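Long-range contacts in glycosyl hydrolases family 2, sugar binding domain protein (Bacteroides uniformis str. 3978 T3 ii, PDB 6D1P), which probably hydrolyses O-glycosidic bonds as a family 2 glycosyl hydrolase, a beta-glucuronidase from a human gut bacterium: residues S615-Y626 / I643-V652; E653-K664 / L676-E684. All coordinates share one frame; numbering follows the deposited sequence.

Contact 1. Residues S615-Y626 / I643-V652; sequences SYWSSKPMLHIY and ILVYSNCPEV
Asn648 holds CG between its own backbone N and carbonyl carbon (chi1 52°), and Ser647 turns OG anti to its backbone N (chi1 166°); both thereby reach the loop between helix 609-617 and strand 623-625. That strand pairs antiparallel with strand 643-647 as the edge of an immunoglobulin-like beta sandwich, and the end of helix 609-617, the last helix of the chain, packs against the same strand through Ser615. The Asn648 amide works as a clasp. ND2 donates within the amide plane to Ser618 O (3.0 Å) and Lys620 O (2.9 Å), standing above both carbonyl planes, while OD1 receives Met622 N on a lone pair (2.8 Å). Three bonds thus fix the amide's rotation. Ser647 OG donates to Met622 O at 2.8 Å, in the carbonyl plane, and accepts from Cys649 N, closing an ST turn. In the hydrogen-bonded pair of His624 and Tyr646, the bond from Tyr646 N to His624 O is almost straight (175°), whereas its return is weak. Leu623 CD1 lies 3.5 Å from Val645 CG1 and 3.7 Å from Val652 CG2. On the other face, the Tyr646 hydroxyl bonds Asp558 of helix 550-564. Ser615 OG, itself bonded to Val612 O, sits in the Tyr646 ring plane, 3.7 Å from CD1.

Contact 2. Residues E653-K664 / L676-E684; sequences ELFVNGVSQGRK and LRWNVPLRE
Leu676 opens the contact, its CD2 lying 3.8 Å from Lys664 O. At Arg677 it is the backbone that takes part: Lys664 NZ donates to Arg677 O, although the modelled separation is so short that the bond's exact length is doubtful. The guanidinium of Arg677 turns elsewhere, to a salt bridge with Asp670.

Trp678 carries the centre. Its indole is gripped on both faces: Leu654 CB sits over one, 3.6 Å from the centroid of the six-membered ring, and the aliphatic chain of Lys664 runs across the other. With CG anti to the carbonyl carbon (chi1 -68°) and the chain extended from there, Lys664 lays NZ over the five-membered ring, 4.0 Å from the centroid, in a cation-pi contact beside the CH-pi contact of CE. At the ring's edge NE1 donates a weak bond to Gly662 O, 3.2 Å away. With the indole cut back to an alanine, Leu654 CB and the Lys664 chain would probably face a gap, and Gly662 O would lose its weak donor.

This is the facing of two sheets in a beta sandwich. The hairpin 653-664, closed by a type I' turn from Val656 to Val659, belongs to one layer and strand 677-680 to the other, the axes of the short strands 653-656 and 677-680 approaching to 8.6 Å.

Val680 continues the apolar layer, sliding past Val656 so that its CG1 meets Val656 CG2 at 3.4 Å, while Val680 CG2 lies 4.2 Å from Leu654 CD2. Leu682 adds CD2, 4.3 Å from Val656 CG1. Last comes Arg683, whose guanidinium lies obliquely against the Asn657 amide, the planes 41° apart; the amide's own bonds go to Lys688 N and Asn687 OD1.

In the fold
Contacts 1 and 2 follow one another along the chain and share strand 651-656, with centres about 16 Å apart. Strand 641-647 is the common neighbour in the three-stranded sheet: it pairs with 623-625 on one side and 677-680 on the other, where Ile643 N lies 2.8 Å from Trp678 O, a probable hydrogen bond. The side chains of Val645 and Val652 both touch the Trp678 side chain, so the two interiors are continuous. Contact 1 lies beside helix 550-564; its centre is about 25 Å from the centre of the chain, that of contact 2 about 38 Å. None of the residues in either contact is a ligand of the bound potassium or sodium ions.

Contact 1. Residues S615-Y626 / I643-V652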
# COMPACT_ATOMS: atom_id res chain seq x y z
N SER A 615 -1.21 14.80 41.36
CA SER A 615 -1.58 15.37 42.64
C SER A 615 -1.67 14.31 43.73
O SER A 615 -1.51 14.64 44.91
CB SER A 615 -2.91 16.10 42.51
OG SER A 615 -3.96 15.19 42.30
N TYR A 616 -1.90 13.05 43.36
CA TYR A 616 -1.99 11.96 44.33
C TYR A 616 -0.67 11.24 44.55
O TYR A 616 -0.42 10.71 45.63
CB TYR A 616 -3.03 10.93 43.88
CG TYR A 616 -4.46 11.15 44.32
CD1 TYR A 616 -4.92 10.64 45.52
CD2 TYR A 616 -5.36 11.83 43.50
CE1 TYR A 616 -6.24 10.83 45.93
CE2 TYR A 616 -6.69 12.01 43.90
CZ TYR A 616 -7.12 11.50 45.12
OH TYR A 616 -8.42 11.66 45.53
N TRP A 617 0.19 11.22 43.54
CA TRP A 617 1.35 10.33 43.57
C TRP A 617 2.67 11.05 43.69
O TRP A 617 3.63 10.47 44.22
CB TRP A 617 1.38 9.47 42.29
CG TRP A 617 0.36 8.38 42.25
CD1 TRP A 617 -0.56 8.07 43.23
CD2 TRP A 617 0.18 7.42 41.21
NE1 TRP A 617 -1.31 6.98 42.84
CE2 TRP A 617 -0.88 6.56 41.60
CE3 TRP A 617 0.80 7.20 39.97
CZ2 TRP A 617 -1.33 5.51 40.80
CZ3 TRP A 617 0.34 6.14 39.17
CH2 TRP A 617 -0.71 5.32 39.59
N SER A 618 2.77 12.26 43.16
CA SER A 618 4.04 12.97 43.14
C SER A 618 4.34 13.56 44.51
O SER A 618 3.44 14.07 45.18
CB SER A 618 4.01 14.08 42.09
OG SER A 618 5.28 14.68 42.00
N SER A 619 5.61 13.48 44.91
CA SER A 619 6.08 14.19 46.10
C SER A 619 6.43 15.64 45.81
O SER A 619 6.61 16.42 46.76
CB SER A 619 7.27 13.45 46.71
OG SER A 619 8.16 12.96 45.72
N LYS A 620 6.49 16.05 44.55
CA LYS A 620 6.92 17.39 44.20
C LYS A 620 5.72 18.34 44.19
O LYS A 620 4.75 18.08 43.46
CB LYS A 620 7.60 17.42 42.85
CG LYS A 620 8.30 18.73 42.60
CD LYS A 620 8.42 19.12 41.15
CE LYS A 620 9.23 20.40 41.06
NZ LYS A 620 9.28 20.92 39.70
N PRO A 621 5.76 19.43 44.96
CA PRO A 621 4.59 20.31 45.04
C PRO A 621 4.12 20.78 43.67
O PRO A 621 4.92 21.16 42.82
CB PRO A 621 5.09 21.47 45.91
CG PRO A 621 6.15 20.85 46.76
CD PRO A 621 6.82 19.82 45.90
N MET A 622 2.81 20.71 43.46
CA MET A 622 2.20 21.10 42.21
C MET A 622 0.78 21.55 42.51
O MET A 622 0.24 21.29 43.59
CB MET A 622 2.20 19.97 41.16
CG MET A 622 1.58 18.64 41.64
SD MET A 622 -0.23 18.66 41.67
CE MET A 622 -0.63 18.67 39.93
N LEU A 623 0.19 22.22 41.53
CA LEU A 623 -1.12 22.82 41.61
C LEU A 623 -1.64 22.92 40.18
O LEU A 623 -0.94 23.46 39.32
CB LEU A 623 -1.03 24.21 42.27
CG LEU A 623 -2.27 25.08 42.42
CD1 LEU A 623 -3.21 24.49 43.45
CD2 LEU A 623 -1.85 26.49 42.84
N HIS A 624 -2.84 22.39 39.92
CA HIS A 624 -3.42 22.42 38.58
C HIS A 624 -4.91 22.65 38.70
O HIS A 624 -5.64 21.78 39.17
CB HIS A 624 -3.15 21.12 37.80
CG HIS A 624 -3.74 21.12 36.40
ND1 HIS A 624 -3.00 21.45 35.28
CD2 HIS A 624 -4.98 20.83 35.96
CE1 HIS A 624 -3.77 21.36 34.21
NE2 HIS A 624 -4.98 20.99 34.60
N ILE A 625 -5.36 23.82 38.25
CA ILE A 625 -6.78 24.06 38.12
C ILE A 625 -7.30 23.26 36.95
O ILE A 625 -6.76 23.33 35.84
CB ILE A 625 -7.05 25.56 37.91
CG1 ILE A 625 -6.42 26.37 39.05
CG2 ILE A 625 -8.54 25.80 37.76
CD1 ILE A 625 -6.26 27.86 38.72
N TYR A 626 -8.35 22.48 37.18
CA TYR A 626 -8.93 21.72 36.09
C TYR A 626 -9.67 22.67 35.15
O TYR A 626 -10.60 23.36 35.56
CB TYR A 626 -9.85 20.62 36.63
CG TYR A 626 -10.71 20.01 35.55
CD1 TYR A 626 -10.16 19.60 34.33
CD2 TYR A 626 -12.08 19.86 35.73
CE1 TYR A 626 -10.96 19.05 33.34
CE2 TYR A 626 -12.88 19.31 34.75
CZ TYR A 626 -12.31 18.90 33.56
OH TYR A 626 -13.11 18.36 32.58
N ILE A 643 -15.60 24.37 40.34
CA ILE A 643 -14.20 24.41 39.91
C ILE A 643 -13.44 23.41 40.77
O ILE A 643 -13.50 23.47 42.00
CB ILE A 643 -13.59 25.82 40.06
CG1 ILE A 643 -14.18 26.80 39.07
CG2 ILE A 643 -12.08 25.80 39.90
CD1 ILE A 643 -15.42 27.50 39.56
N LEU A 644 -12.75 22.48 40.13
CA LEU A 644 -11.93 21.49 40.84
C LEU A 644 -10.46 21.83 40.66
O LEU A 644 -10.04 22.30 39.61
CB LEU A 644 -12.20 20.07 40.33
CG LEU A 644 -13.65 19.65 40.12
CD1 LEU A 644 -13.76 18.33 39.30
CD2 LEU A 644 -14.40 19.55 41.44
N VAL A 645 -9.67 21.55 41.68
CA VAL A 645 -8.24 21.79 41.60
C VAL A 645 -7.52 20.53 42.01
O VAL A 645 -7.90 19.88 42.99
CB VAL A 645 -7.80 22.97 42.49
CG1 VAL A 645 -6.31 23.12 42.43
CG2 VAL A 645 -8.48 24.26 42.02
N TYR A 646 -6.49 20.17 41.27
CA TYR A 646 -5.73 18.97 41.58
C TYR A 646 -4.35 19.42 42.04
O TYR A 646 -3.51 19.85 41.24
CB TYR A 646 -5.72 17.99 40.40
CG TYR A 646 -7.09 17.33 40.33
CD1 TYR A 646 -7.36 16.16 41.06
CD2 TYR A 646 -8.14 17.92 39.62
CE1 TYR A 646 -8.62 15.58 41.04
CE2 TYR A 646 -9.40 17.35 39.61
CZ TYR A 646 -9.64 16.18 40.33
OH TYR A 646 -10.89 15.62 40.32
N SER A 647 -4.13 19.34 43.35
CA SER A 647 -2.87 19.72 43.96
C SER A 647 -2.53 18.74 45.07
O SER A 647 -3.42 18.17 45.70
CB SER A 647 -2.96 21.16 44.51
OG SER A 647 -1.88 21.45 45.38
N ASN A 648 -1.23 18.51 45.27
CA ASN A 648 -0.71 17.85 46.45
C ASN A 648 -0.26 18.84 47.53
O ASN A 648 0.43 18.44 48.47
CB ASN A 648 0.46 16.93 46.09
CG ASN A 648 1.52 17.64 45.28
OD1 ASN A 648 1.39 18.83 44.96
ND2 ASN A 648 2.58 16.92 44.95
N CYS A 649 -0.60 20.13 47.38
CA CYS A 649 -0.29 21.11 48.42
C CYS A 649 -1.29 20.98 49.56
O CYS A 649 -2.49 20.77 49.32
CB CYS A 649 -0.32 22.54 47.85
SG CYS A 649 1.11 23.02 46.81
N PRO A 650 -0.84 21.10 50.82
CA PRO A 650 -1.79 20.95 51.95
C PRO A 650 -2.94 21.94 51.92
O PRO A 650 -4.07 21.57 52.28
CB PRO A 650 -0.90 21.17 53.19
CG PRO A 650 0.47 20.79 52.73
CD PRO A 650 0.56 21.18 51.27
N GLU A 651 -2.70 23.17 51.48
CA GLU A 651 -3.73 24.21 51.42
C GLU A 651 -3.66 24.91 50.08
O GLU A 651 -2.58 25.16 49.54
CB GLU A 651 -3.56 25.26 52.52
CG GLU A 651 -4.47 25.09 53.71
CD GLU A 651 -4.33 26.25 54.70
OE1 GLU A 651 -5.35 26.90 55.02
OE2 GLU A 651 -3.18 26.51 55.14
N VAL A 652 -4.83 25.24 49.56
CA VAL A 652 -4.97 25.87 48.26
C VAL A 652 -6.03 26.93 48.39
O VAL A 652 -7.11 26.67 48.92
CB VAL A 652 -5.36 24.86 47.16
CG1 VAL A 652 -5.75 25.59 45.88
CG2 VAL A 652 -4.23 23.87 46.92
O HOH W 1 -12.96 22.68 37.17

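Contact 2. Residues E653-K664 / L676-E684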
# COMPACT_ATOMS: atom_id res chain seq x y z
N GLU A 653 -5.73 28.13 47.89
CA GLU A 653 -6.71 29.20 47.84
C GLU A 653 -7.07 29.49 46.39
O GLU A 653 -6.19 29.60 45.52
CB GLU A 653 -6.19 30.46 48.53
CG GLU A 653 -7.20 31.59 48.50
CD GLU A 653 -6.91 32.69 49.52
OE1 GLU A 653 -7.88 33.44 49.80
OE2 GLU A 653 -5.76 32.79 50.02
N LEU A 654 -8.37 29.62 46.14
CA LEU A 654 -8.91 29.92 44.83
C LEU A 654 -9.30 31.39 44.77
O LEU A 654 -9.83 31.94 45.74
CB LEU A 654 -10.13 29.05 44.53
CG LEU A 654 -10.59 29.10 43.08
CD1 LEU A 654 -9.58 28.37 42.19
CD2 LEU A 654 -11.99 28.53 42.92
N PHE A 655 -9.03 32.02 43.63
CA PHE A 655 -9.48 33.38 43.38
C PHE A 655 -10.23 33.39 42.07
O PHE A 655 -9.77 32.81 41.07
CB PHE A 655 -8.31 34.37 43.30
CG PHE A 655 -7.36 34.31 44.46
CD1 PHE A 655 -7.49 35.18 45.53
CD2 PHE A 655 -6.29 33.43 44.45
CE1 PHE A 655 -6.59 35.14 46.60
CE2 PHE A 655 -5.39 33.38 45.52
CZ PHE A 655 -5.55 34.24 46.59
N VAL A 656 -11.39 34.04 42.06
CA VAL A 656 -12.20 34.21 40.86
C VAL A 656 -12.38 35.71 40.63
O VAL A 656 -12.93 36.42 41.49
CB VAL A 656 -13.55 33.49 40.99
CG1 VAL A 656 -14.36 33.66 39.71
CG2 VAL A 656 -13.30 32.03 41.29
N ASN A 657 -11.90 36.19 39.48
CA ASN A 657 -12.02 37.61 39.10
C ASN A 657 -11.48 38.53 40.20
O ASN A 657 -12.08 39.55 40.52
CB ASN A 657 -13.46 37.95 38.73
CG ASN A 657 -13.90 37.32 37.41
OD1 ASN A 657 -13.07 37.06 36.54
ND2 ASN A 657 -15.20 37.09 37.25
N GLY A 658 -10.35 38.14 40.79
CA GLY A 658 -9.74 38.88 41.88
C GLY A 658 -10.29 38.59 43.27
O GLY A 658 -9.61 38.87 44.26
N VAL A 659 -11.50 38.02 43.37
CA VAL A 659 -12.17 37.80 44.64
C VAL A 659 -11.80 36.43 45.20
O VAL A 659 -12.15 35.39 44.62
CB VAL A 659 -13.69 37.90 44.47
CG1 VAL A 659 -14.39 37.68 45.81
CG2 VAL A 659 -14.05 39.24 43.85
N SER A 660 -11.12 36.42 46.35
CA SER A 660 -10.80 35.16 47.03
C SER A 660 -12.07 34.38 47.36
O SER A 660 -13.09 34.95 47.77
CB SER A 660 -10.02 35.42 48.32
OG SER A 660 -9.84 34.21 49.05
N GLN A 661 -12.01 33.06 47.15
CA GLN A 661 -13.14 32.17 47.39
C GLN A 661 -12.92 31.25 48.58
O GLN A 661 -13.78 30.41 48.87
CB GLN A 661 -13.43 31.35 46.13
CG GLN A 661 -13.72 32.20 44.90
CD GLN A 661 -14.95 33.07 45.05
OE1 GLN A 661 -14.87 34.31 45.05
NE2 GLN A 661 -16.12 32.44 45.16
N GLY A 662 -11.79 31.39 49.29
CA GLY A 662 -11.54 30.61 50.48
C GLY A 662 -10.29 29.74 50.39
O GLY A 662 -9.98 29.17 49.33
N ARG A 663 -9.57 29.65 51.49
CA ARG A 663 -8.49 28.69 51.64
C ARG A 663 -9.09 27.36 52.09
O ARG A 663 -9.95 27.32 52.97
CB ARG A 663 -7.48 29.22 52.66
CG ARG A 663 -6.05 28.78 52.47
CD ARG A 663 -5.13 29.89 52.95
NE ARG A 663 -3.78 29.41 53.23
CZ ARG A 663 -2.73 30.21 53.45
NH1 ARG A 663 -2.89 31.53 53.39
NH2 ARG A 663 -1.54 29.69 53.70
N LYS A 664 -8.69 26.27 51.44
CA LYS A 664 -9.22 24.95 51.76
C LYS A 664 -8.08 23.97 51.95
O LYS A 664 -6.99 24.13 51.40
CB LYS A 664 -10.20 24.44 50.72
CG LYS A 664 -11.49 25.22 50.68
CD LYS A 664 -12.54 24.56 49.81
CE LYS A 664 -13.81 25.40 49.77
NZ LYS A 664 -14.89 24.78 48.95
N LEU A 676 -10.35 20.14 47.45
CA LEU A 676 -9.99 21.39 46.78
C LEU A 676 -10.98 21.66 45.64
O LEU A 676 -10.69 21.52 44.45
CB LEU A 676 -8.55 21.33 46.28
CG LEU A 676 -7.61 20.75 47.34
CD1 LEU A 676 -6.16 20.60 46.86
CD2 LEU A 676 -7.67 21.57 48.67
N ARG A 677 -12.18 22.07 46.03
CA ARG A 677 -13.23 22.40 45.08
C ARG A 677 -14.05 23.55 45.64
O ARG A 677 -14.25 23.64 46.85
CB ARG A 677 -14.14 21.20 44.79
CG ARG A 677 -14.82 20.60 46.03
CD ARG A 677 -15.77 19.47 45.66
NE ARG A 677 -16.55 19.04 46.80
CZ ARG A 677 -16.12 18.17 47.72
NH1 ARG A 677 -14.90 17.63 47.62
NH2 ARG A 677 -16.89 17.84 48.75
N TRP A 678 -14.50 24.42 44.74
CA TRP A 678 -15.32 25.59 45.03
C TRP A 678 -16.48 25.65 44.04
O TRP A 678 -16.35 25.26 42.87
CB TRP A 678 -14.54 26.90 44.91
CG TRP A 678 -13.44 27.05 45.90
CD1 TRP A 678 -13.45 27.84 47.01
CD2 TRP A 678 -12.17 26.39 45.88
NE1 TRP A 678 -12.26 27.72 47.69
CE2 TRP A 678 -11.46 26.83 47.02
CE3 TRP A 678 -11.56 25.47 45.02
CZ2 TRP A 678 -10.17 26.40 47.30
CZ3 TRP A 678 -10.28 25.02 45.32
CH2 TRP A 678 -9.60 25.49 46.45
N ASN A 679 -17.61 26.14 44.50
CA ASN A 679 -18.67 26.59 43.61
C ASN A 679 -18.62 28.11 43.54
O ASN A 679 -18.33 28.77 44.54
CB ASN A 679 -20.04 26.11 44.08
CG ASN A 679 -20.23 24.62 43.87
OD1 ASN A 679 -19.26 23.88 43.74
ND2 ASN A 679 -21.48 24.18 43.85
N VAL A 680 -18.83 28.65 42.36
CA VAL A 680 -18.47 30.04 42.11
C VAL A 680 -19.44 30.65 41.11
O VAL A 680 -19.92 29.95 40.21
CB VAL A 680 -17.02 30.15 41.62
CG1 VAL A 680 -16.67 31.56 41.28
CG2 VAL A 680 -16.01 29.60 42.64
N PRO A 681 -19.78 31.93 41.23
CA PRO A 681 -20.46 32.60 40.12
C PRO A 681 -19.46 32.90 39.02
O PRO A 681 -18.30 33.24 39.27
CB PRO A 681 -20.99 33.89 40.76
CG PRO A 681 -19.99 34.19 41.82
CD PRO A 681 -19.64 32.83 42.40
N LEU A 682 -19.92 32.76 37.78
CA LEU A 682 -19.17 33.22 36.63
C LEU A 682 -20.04 34.21 35.88
O LEU A 682 -21.25 34.02 35.75
CB LEU A 682 -18.75 32.06 35.71
CG LEU A 682 -17.98 30.90 36.35
CD1 LEU A 682 -17.88 29.72 35.39
CD2 LEU A 682 -16.60 31.36 36.79
N ARG A 683 -19.43 35.29 35.42
CA ARG A 683 -20.21 36.20 34.61
C ARG A 683 -20.15 35.77 33.15
O ARG A 683 -19.24 35.06 32.73
CB ARG A 683 -19.73 37.64 34.77
CG ARG A 683 -18.23 37.80 34.88
CD ARG A 683 -17.90 39.20 35.33
NE ARG A 683 -16.51 39.34 35.74
CZ ARG A 683 -16.03 40.37 36.44
NH1 ARG A 683 -16.85 41.36 36.80
NH2 ARG A 683 -14.75 40.43 36.77
N GLU A 684 -21.17 36.19 32.40
CA GLU A 684 -21.10 36.12 30.95
C GLU A 684 -19.79 36.73 30.48
O GLU A 684 -19.32 37.72 31.03
CB GLU A 684 -22.27 36.86 30.33
CG GLU A 684 -23.61 36.42 30.86
CD GLU A 684 -24.73 36.75 29.90
OE1 GLU A 684 -24.47 37.41 28.86
OE2 GLU A 684 -25.88 36.34 30.19